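Local coordinates for protein glucose-1-phosphate thymidylyltransferase (Bacillus anthracis, PDB 4ECM) that catalyses transfer of a thymidylyl group onto glucose 1-phosphate, releasing pyrophosphate and giving dTDP-glucose, a step of dTDP-L-rhamnose biosynthesis, at residues N133-D138 with T193-Y198; K154-S159 with N235-W240. One frame throughout, in Å; residues are numbered along the deposited sequence. Where two conformers were deposited one is given.

Interaction 1. Residues N133-D138 with T193-Y198; sequences NIFSDD and TGIYLY. With DAU (2'deoxy-thymidine-5'-diphospho-alpha-D-glucose), chain B.
The side-chain oxygen of Asn-133 takes two hydrogen bonds: Gly-194 N reaches OD1 at 2.8 Å, and the indole NE1 of Trp-241 is its second donor. This buried amide lines the sugar end of the ligand pocket in the nucleotidyltransferase fold, where residues 133-138, which include a short strand, face the long strand 190-198 of the central mixed sheet just where that strand turns a corner at Gly-194. The glycine bond is bent, with 141° at the hydrogen, and the donor comes in 38° above the carbonyl plane of Asn-133. Having no side chain, Gly-194 also lets its CA approach OD1 of Asn-133 to 3.2 Å. With the oxygen held in this way, the amide's other branch is turned to the ligand: Asn-133 ND2 donates to O6 of the glucose at 3.2 Å and a straighter 159°. Val-192 O is another of the sugar nucleotide's partners. CG of Asn-133 lies anti to the carbonyl carbon, which carries the amide across to the glycine. Beyond it the contact turns apolar. Phe-135 and Ile-195 approach from opposite directions, and the CE2 corner of the ring rests 3.8 Å from CG1 of Ile-195. The isoleucine's terminal methyl, CD1, touches both the ring and the amide, lying 3.8 Å from OD1 of Asn-133.

Interaction 2. Residues K154-S159 with N235-W240; sequences KVLLQS and NEMSGW
Lys-154 NZ gives a 2.8 Å hydrogen bond to OD1 of Asn-235, arriving in the carbonyl plane on a lone pair. The lysine starts out extended, CG anti to the backbone N (chi1 176°), then bends at its last two torsions to bring the ammonium back to the amide; on the way CD passes 3.2 Å from the same OD1 of Asn-235. Glu-145 holds both partners, through a salt bridge to NZ and a hydrogen bond from ND2 of Asn-235, while Thr-233 OG1 is a further partner of NZ. This shared carboxylate probably offsets the lysine's charge in its buried setting and helps fix the turn of the asparagine amide. Next come the backbone bonds: Asn-235 N to Val-155 O, Leu-157 N to Asn-235 O at 2.8 Å, and Met-237 N to Leu-157 O at 2.9 Å and almost straight (177°). They are the alternating bonds of a parallel pair, adding strand 232-236 beside strand 153-159 in the mixed sheet of the nucleotidyltransferase fold. Leu-156 and Asn-235 lie on the face covered by helix 140-147, with Tyr-142 against both; Leu-157 and Glu-236 lie on the other. Past the paired residues the chain leaves the sheet, and Met-237 crosses Leu-156 at about a right angle. Extended beyond CG, it lays its CE methyl 3.4 Å from CD1 of Leu-156, a tight fit, and 3.5 Å from CB of that leucine. Its sulfur, SD, lies 4.1 Å from CG of Gln-158, whose side chain the methionine likewise crosses at about a right angle.

How the interactions relate
Strands 190-198 and 153-159 are neighbours in one sheet, so the two contacts share a framework, joined where Thr-193 OG1 probably hydrogen-bonds Leu-156 O at 2.7 Å. Met-237 bridges them as well, touching Ile-195 of interaction 1, and the backbones of Ser-136 and Trp-240 are hydrogen-bonded. Interaction 1 is wholly buried near the middle of the chain and small, its one direct bond between segments running from backbone to side chain beside the bound sugar. Interaction 2 lies farther out, partly buried, with a much larger interface: regular strand pairing, a lysine-asparagine bond backed by Glu-145, and methionine packing. The side chain of Leu-157 stays about 9 Å from the bound sugar nucleotide.

Interaction 1. Residues N133-D138 with T193-Y198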
loop_
_atom_site.group_PDB
_atom_site.type_symbol
_atom_site.label_atom_id
_atom_site.label_comp_id
_atom_site.label_asym_id
_atom_site.label_seq_id
_atom_site.Cartn_x
_atom_site.Cartn_y
_atom_site.Cartn_z
ATOM N N ASN A 133 -4.197 12.392 -21.328
ATOM C CA ASN A 133 -4.009 13.314 -22.448
ATOM C C ASN A 133 -2.769 14.171 -22.228
ATOM O O ASN A 133 -2.718 14.995 -21.288
ATOM C CB ASN A 133 -5.227 14.220 -22.656
ATOM C CG ASN A 133 -6.344 13.550 -23.476
ATOM O OD1 ASN A 133 -6.891 14.169 -24.381
ATOM N ND2 ASN A 133 -6.649 12.280 -23.185
ATOM N N ILE A 134 -1.772 13.987 -23.093
ATOM C CA ILE A 134 -0.501 14.704 -22.982
ATOM C C ILE A 134 -0.362 15.574 -24.211
ATOM O O ILE A 134 -0.527 15.096 -25.334
ATOM C CB ILE A 134 0.683 13.714 -22.880
ATOM C CG1 ILE A 134 0.383 12.631 -21.832
ATOM C CG2 ILE A 134 2.016 14.459 -22.629
ATOM C CD1 ILE A 134 0.152 13.139 -20.393
ATOM N N PHE A 135 -0.053 16.853 -24.001
ATOM C CA PHE A 135 0.022 17.804 -25.101
ATOM C C PHE A 135 0.946 18.975 -24.796
ATOM O O PHE A 135 1.215 19.264 -23.627
ATOM C CB PHE A 135 -1.384 18.301 -25.422
ATOM C CG PHE A 135 -2.094 18.888 -24.257
ATOM C CD1 PHE A 135 -2.163 20.257 -24.087
ATOM C CD2 PHE A 135 -2.697 18.072 -23.310
ATOM C CE1 PHE A 135 -2.814 20.797 -23.002
ATOM C CE2 PHE A 135 -3.328 18.609 -22.217
ATOM C CZ PHE A 135 -3.396 19.972 -22.060
ATOM N N SER A 136 1.415 19.656 -25.849
ATOM C CA SER A 136 2.352 20.789 -25.696
ATOM C C SER A 136 1.733 22.179 -25.475
ATOM O O SER A 136 2.347 23.029 -24.851
ATOM C CB SER A 136 3.304 20.866 -26.895
ATOM O OG SER A 136 2.603 21.049 -28.109
ATOM N N ASP A 137 0.547 22.440 -26.000
ATOM C CA ASP A 137 -0.026 23.774 -25.825
ATOM C C ASP A 137 -0.238 24.178 -24.378
ATOM O O ASP A 137 -0.568 23.333 -23.540
ATOM C CB ASP A 137 -1.398 23.859 -26.492
ATOM C CG ASP A 137 -1.331 24.144 -27.973
ATOM O OD1 ASP A 137 -0.218 24.241 -28.552
ATOM O OD2 ASP A 137 -2.427 24.304 -28.553
ATOM N N ASP A 138 -0.069 25.476 -24.104
ATOM C CA ASP A 138 -0.451 26.051 -22.826
ATOM C C ASP A 138 -1.980 26.153 -22.950
ATOM O O ASP A 138 -2.487 26.398 -24.031
ATOM C CB ASP A 138 0.089 27.484 -22.621
ATOM C CG ASP A 138 1.619 27.562 -22.522
ATOM O OD1 ASP A 138 2.266 26.542 -22.201
ATOM O OD2 ASP A 138 2.158 28.681 -22.743
ATOM N N THR A 193 -10.342 16.382 -28.286
ATOM C CA THR A 193 -9.422 15.969 -27.241
ATOM C C THR A 193 -10.077 15.931 -25.881
ATOM O O THR A 193 -11.164 16.471 -25.692
ATOM C CB THR A 193 -8.237 16.920 -27.123
ATOM O OG1 THR A 193 -8.702 18.198 -26.679
ATOM C CG2 THR A 193 -7.522 17.054 -28.455
ATOM N N GLY A 194 -9.366 15.314 -24.931
ATOM C CA GLY A 194 -9.822 15.178 -23.563
ATOM C C GLY A 194 -9.522 16.367 -22.661
ATOM O O GLY A 194 -9.114 16.185 -21.505
ATOM N N ILE A 195 -9.703 17.576 -23.190
ATOM C CA ILE A 195 -9.538 18.801 -22.421
ATOM C C ILE A 195 -10.821 19.550 -22.656
ATOM O O ILE A 195 -11.075 19.999 -23.772
ATOM C CB ILE A 195 -8.363 19.678 -22.870
ATOM C CG1 ILE A 195 -7.033 18.913 -22.836
ATOM C CG2 ILE A 195 -8.260 20.912 -21.948
ATOM C CD1 ILE A 195 -6.850 17.909 -23.931
ATOM N N TYR A 196 -11.643 19.651 -21.617
ATOM C CA TYR A 196 -12.963 20.250 -21.717
ATOM C C TYR A 196 -13.122 21.457 -20.790
ATOM O O TYR A 196 -12.667 21.444 -19.642
ATOM C CB TYR A 196 -14.017 19.197 -21.339
ATOM C CG TYR A 196 -13.835 17.883 -22.058
ATOM C CD1 TYR A 196 -14.169 17.746 -23.396
ATOM C CD2 TYR A 196 -13.330 16.776 -21.401
ATOM C CE1 TYR A 196 -13.988 16.544 -24.059
ATOM C CE2 TYR A 196 -13.156 15.566 -22.059
ATOM C CZ TYR A 196 -13.483 15.458 -23.380
ATOM O OH TYR A 196 -13.294 14.259 -24.028
ATOM N N LEU A 197 -13.763 22.505 -21.296
ATOM C CA LEU A 197 -14.028 23.673 -20.490
ATOM C C LEU A 197 -15.539 23.783 -20.398
ATOM O O LEU A 197 -16.212 23.878 -21.433
ATOM C CB LEU A 197 -13.375 24.936 -21.060
ATOM C CG LEU A 197 -11.839 24.891 -21.216
ATOM C CD1 LEU A 197 -11.432 24.195 -22.525
ATOM C CD2 LEU A 197 -11.226 26.259 -21.185
ATOM N N TYR A 198 -16.067 23.731 -19.166
ATOM C CA TYR A 198 -17.529 23.756 -18.914
ATOM C C TYR A 198 -17.990 24.774 -17.871
ATOM O O TYR A 198 -17.225 25.165 -16.981
ATOM C CB TYR A 198 -18.019 22.402 -18.385
ATOM C CG TYR A 198 -17.849 21.209 -19.294
ATOM C CD1 TYR A 198 -18.404 21.199 -20.565
ATOM C CD2 TYR A 198 -17.211 20.062 -18.852
ATOM C CE1 TYR A 198 -18.276 20.108 -21.402
ATOM C CE2 TYR A 198 -17.084 18.935 -19.688
ATOM C CZ TYR A 198 -17.619 18.974 -20.966
ATOM O OH TYR A 198 -17.511 17.894 -21.816
HETATM O O6 DAU B . -8.334 10.826 -25.474
HETATM C C6 DAU B . -9.384 11.582 -26.079
HETATM C C5 DAU B . -10.662 10.755 -26.103
HETATM O O5 DAU B . -10.939 10.361 -24.762
HETATM C C4 DAU B . -11.837 11.542 -26.693
HETATM O O4 DAU B . -11.598 11.861 -28.059
HETATM C C3 DAU B . -13.153 10.773 -26.598
HETATM O O3 DAU B . -14.223 11.626 -27.057
HETATM C C2 DAU B . -13.362 10.360 -25.137
HETATM O O2 DAU B . -14.535 9.536 -24.997
HETATM C C1 DAU B . -12.149 9.612 -24.596
HETATM O O1 DAU B . -12.040 8.361 -25.265
HETATM P P2 DAU B . -11.242 7.130 -24.591
HETATM O O3P DAU B . -9.750 7.336 -24.699
HETATM O O4P DAU B . -11.884 5.871 -25.103
HETATM O OPP DAU B . -11.601 7.313 -23.024
HETATM P P DAU B . -11.019 6.330 -21.892
HETATM O O1P DAU B . -9.646 5.856 -22.306
HETATM O O2P DAU B . -12.083 5.355 -21.542
HETATM O "O5'" DAU B . -10.803 7.330 -20.645
HETATM C "C5'" DAU B . -9.768 8.289 -20.699
HETATM C "C4'" DAU B . -9.390 8.880 -19.341
HETATM O "O4'" DAU B . -10.506 9.190 -18.508
HETATM C "C3'" DAU B . -8.452 7.997 -18.547
HETATM O "O3'" DAU B . -7.329 8.823 -18.230
HETATM C "C2'" DAU B . -9.205 7.608 -17.298
HETATM C "C1'" DAU B . -10.359 8.598 -17.234
HETATM N N11 DAU B . -11.690 8.024 -16.974
HETATM C C61 DAU B . -12.184 7.045 -17.874
HETATM C C51 DAU B . -13.244 6.234 -17.521
HETATM C C5A DAU B . -13.830 5.270 -18.532
HETATM C C21 DAU B . -12.159 8.002 -15.646
HETATM O O21 DAU B . -11.636 8.877 -14.774
HETATM N N31 DAU B . -13.201 7.222 -15.266
HETATM C C41 DAU B . -13.760 6.338 -16.133
HETATM O O41 DAU B . -14.785 5.553 -15.732
#

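Interaction 2. Residues K154-S159 with N235-W240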
loop_
_atom_site.group_PDB
_atom_site.type_symbol
_atom_site.label_atom_id
_atom_site.label_comp_id
_atom_site.label_asym_id
_atom_site.label_seq_id
_atom_site.Cartn_x
_atom_site.Cartn_y
_atom_site.Cartn_z
ATOM N N LYS A 154 -16.542 24.698 -24.181
ATOM C CA LYS A 154 -15.517 24.794 -25.199
ATOM C C LYS A 154 -14.749 23.476 -25.260
ATOM O O LYS A 154 -14.429 22.879 -24.229
ATOM C CB LYS A 154 -14.554 25.954 -24.891
ATOM C CG LYS A 154 -13.371 26.085 -25.867
ATOM C CD LYS A 154 -12.437 27.255 -25.522
ATOM C CE LYS A 154 -13.074 28.653 -25.750
ATOM N NZ LYS A 154 -13.432 28.983 -27.163
ATOM N N VAL A 155 -14.480 23.030 -26.477
ATOM C CA VAL A 155 -13.720 21.812 -26.734
ATOM C C VAL A 155 -12.512 22.208 -27.567
ATOM O O VAL A 155 -12.547 23.234 -28.286
ATOM C CB VAL A 155 -14.564 20.723 -27.450
ATOM C CG1 VAL A 155 -15.674 20.235 -26.526
ATOM C CG2 VAL A 155 -15.140 21.241 -28.779
ATOM N N LEU A 156 -11.441 21.426 -27.436
ATOM C CA LEU A 156 -10.181 21.675 -28.132
ATOM C C LEU A 156 -9.945 20.526 -29.097
ATOM O O LEU A 156 -9.997 19.358 -28.701
ATOM C CB LEU A 156 -9.031 21.783 -27.136
ATOM C CG LEU A 156 -9.224 22.815 -26.017
ATOM C CD1 LEU A 156 -7.956 22.918 -25.132
ATOM C CD2 LEU A 156 -9.612 24.188 -26.576
ATOM N N LEU A 157 -9.672 20.864 -30.357
ATOM C CA LEU A 157 -9.545 19.875 -31.429
ATOM C C LEU A 157 -8.121 19.649 -31.920
ATOM O O LEU A 157 -7.277 20.553 -31.892
ATOM C CB LEU A 157 -10.388 20.294 -32.639
ATOM C CG LEU A 157 -11.860 20.667 -32.400
ATOM C CD1 LEU A 157 -12.538 21.013 -33.740
ATOM C CD2 LEU A 157 -12.589 19.548 -31.673
ATOM N N GLN A 158 -7.880 18.417 -32.363
ATOM C CA GLN A 158 -6.619 18.021 -32.959
ATOM C C GLN A 158 -6.875 17.199 -34.191
ATOM O O GLN A 158 -7.621 16.230 -34.147
ATOM C CB GLN A 158 -5.789 17.170 -32.013
ATOM C CG GLN A 158 -4.842 17.955 -31.175
ATOM C CD GLN A 158 -3.604 18.426 -31.952
ATOM O OE1 GLN A 158 -2.983 19.402 -31.589
ATOM N NE2 GLN A 158 -3.250 17.713 -32.988
ATOM N N SER A 159 -6.247 17.591 -35.293
ATOM C CA SER A 159 -6.347 16.839 -36.531
ATOM C C SER A 159 -5.451 15.625 -36.340
ATOM O O SER A 159 -4.298 15.772 -35.949
ATOM C CB SER A 159 -5.882 17.678 -37.714
ATOM O OG SER A 159 -6.044 16.950 -38.919
ATOM N N ASN A 235 -11.728 25.407 -30.442
ATOM C CA ASN A 235 -10.460 25.916 -30.908
ATOM C C ASN A 235 -9.615 24.747 -31.379
ATOM O O ASN A 235 -9.652 23.669 -30.790
ATOM C CB ASN A 235 -9.685 26.641 -29.813
ATOM C CG ASN A 235 -10.421 27.820 -29.252
ATOM O OD1 ASN A 235 -11.378 27.662 -28.492
ATOM N ND2 ASN A 235 -9.934 29.019 -29.558
ATOM N N GLU A 236 -8.864 24.966 -32.446
ATOM C CA GLU A 236 -7.945 23.974 -32.931
ATOM C C GLU A 236 -6.641 24.214 -32.210
ATOM O O GLU A 236 -6.169 25.338 -32.146
ATOM C CB GLU A 236 -7.733 24.119 -34.430
ATOM C CG GLU A 236 -8.997 23.939 -35.243
ATOM C CD GLU A 236 -8.734 23.968 -36.750
ATOM O OE1 GLU A 236 -7.765 23.310 -37.214
ATOM O OE2 GLU A 236 -9.525 24.629 -37.459
ATOM N N MET A 237 -6.067 23.158 -31.662
ATOM C CA MET A 237 -4.806 23.250 -30.946
ATOM C C MET A 237 -3.663 23.421 -31.905
ATOM O O MET A 237 -3.775 23.051 -33.067
ATOM C CB MET A 237 -4.548 21.980 -30.135
ATOM C CG MET A 237 -5.407 21.849 -28.879
ATOM S SD MET A 237 -4.917 20.399 -27.934
ATOM C CE MET A 237 -5.770 20.713 -26.408
ATOM N N SER A 238 -2.566 24.023 -31.437
ATOM C CA SER A 238 -1.414 24.343 -32.308
ATOM C C SER A 238 -0.222 23.369 -32.300
ATOM O O SER A 238 0.408 23.169 -33.334
ATOM C CB SER A 238 -0.903 25.739 -31.965
ATOM O OG SER A 238 -0.654 25.845 -30.579
ATOM N N GLY A 239 0.099 22.786 -31.148
ATOM C CA GLY A 239 1.240 21.874 -31.060
ATOM C C GLY A 239 0.834 20.414 -31.097
ATOM O O GLY A 239 -0.216 20.072 -31.648
ATOM N N TRP A 240 1.631 19.551 -30.469
ATOM C CA TRP A 240 1.319 18.143 -30.467
ATOM C C TRP A 240 0.403 17.730 -29.330
ATOM O O TRP A 240 0.259 18.426 -28.308
ATOM C CB TRP A 240 2.605 17.292 -30.462
ATOM C CG TRP A 240 3.565 17.566 -29.340
ATOM C CD1 TRP A 240 4.682 18.357 -29.398
ATOM C CD2 TRP A 240 3.531 17.023 -28.014
ATOM N NE1 TRP A 240 5.329 18.355 -28.190
ATOM C CE2 TRP A 240 4.646 17.546 -27.321
ATOM C CE3 TRP A 240 2.669 16.154 -27.343
ATOM C CZ2 TRP A 240 4.913 17.234 -25.988
ATOM C CZ3 TRP A 240 2.935 15.843 -26.019
ATOM C CH2 TRP A 240 4.050 16.377 -25.355
#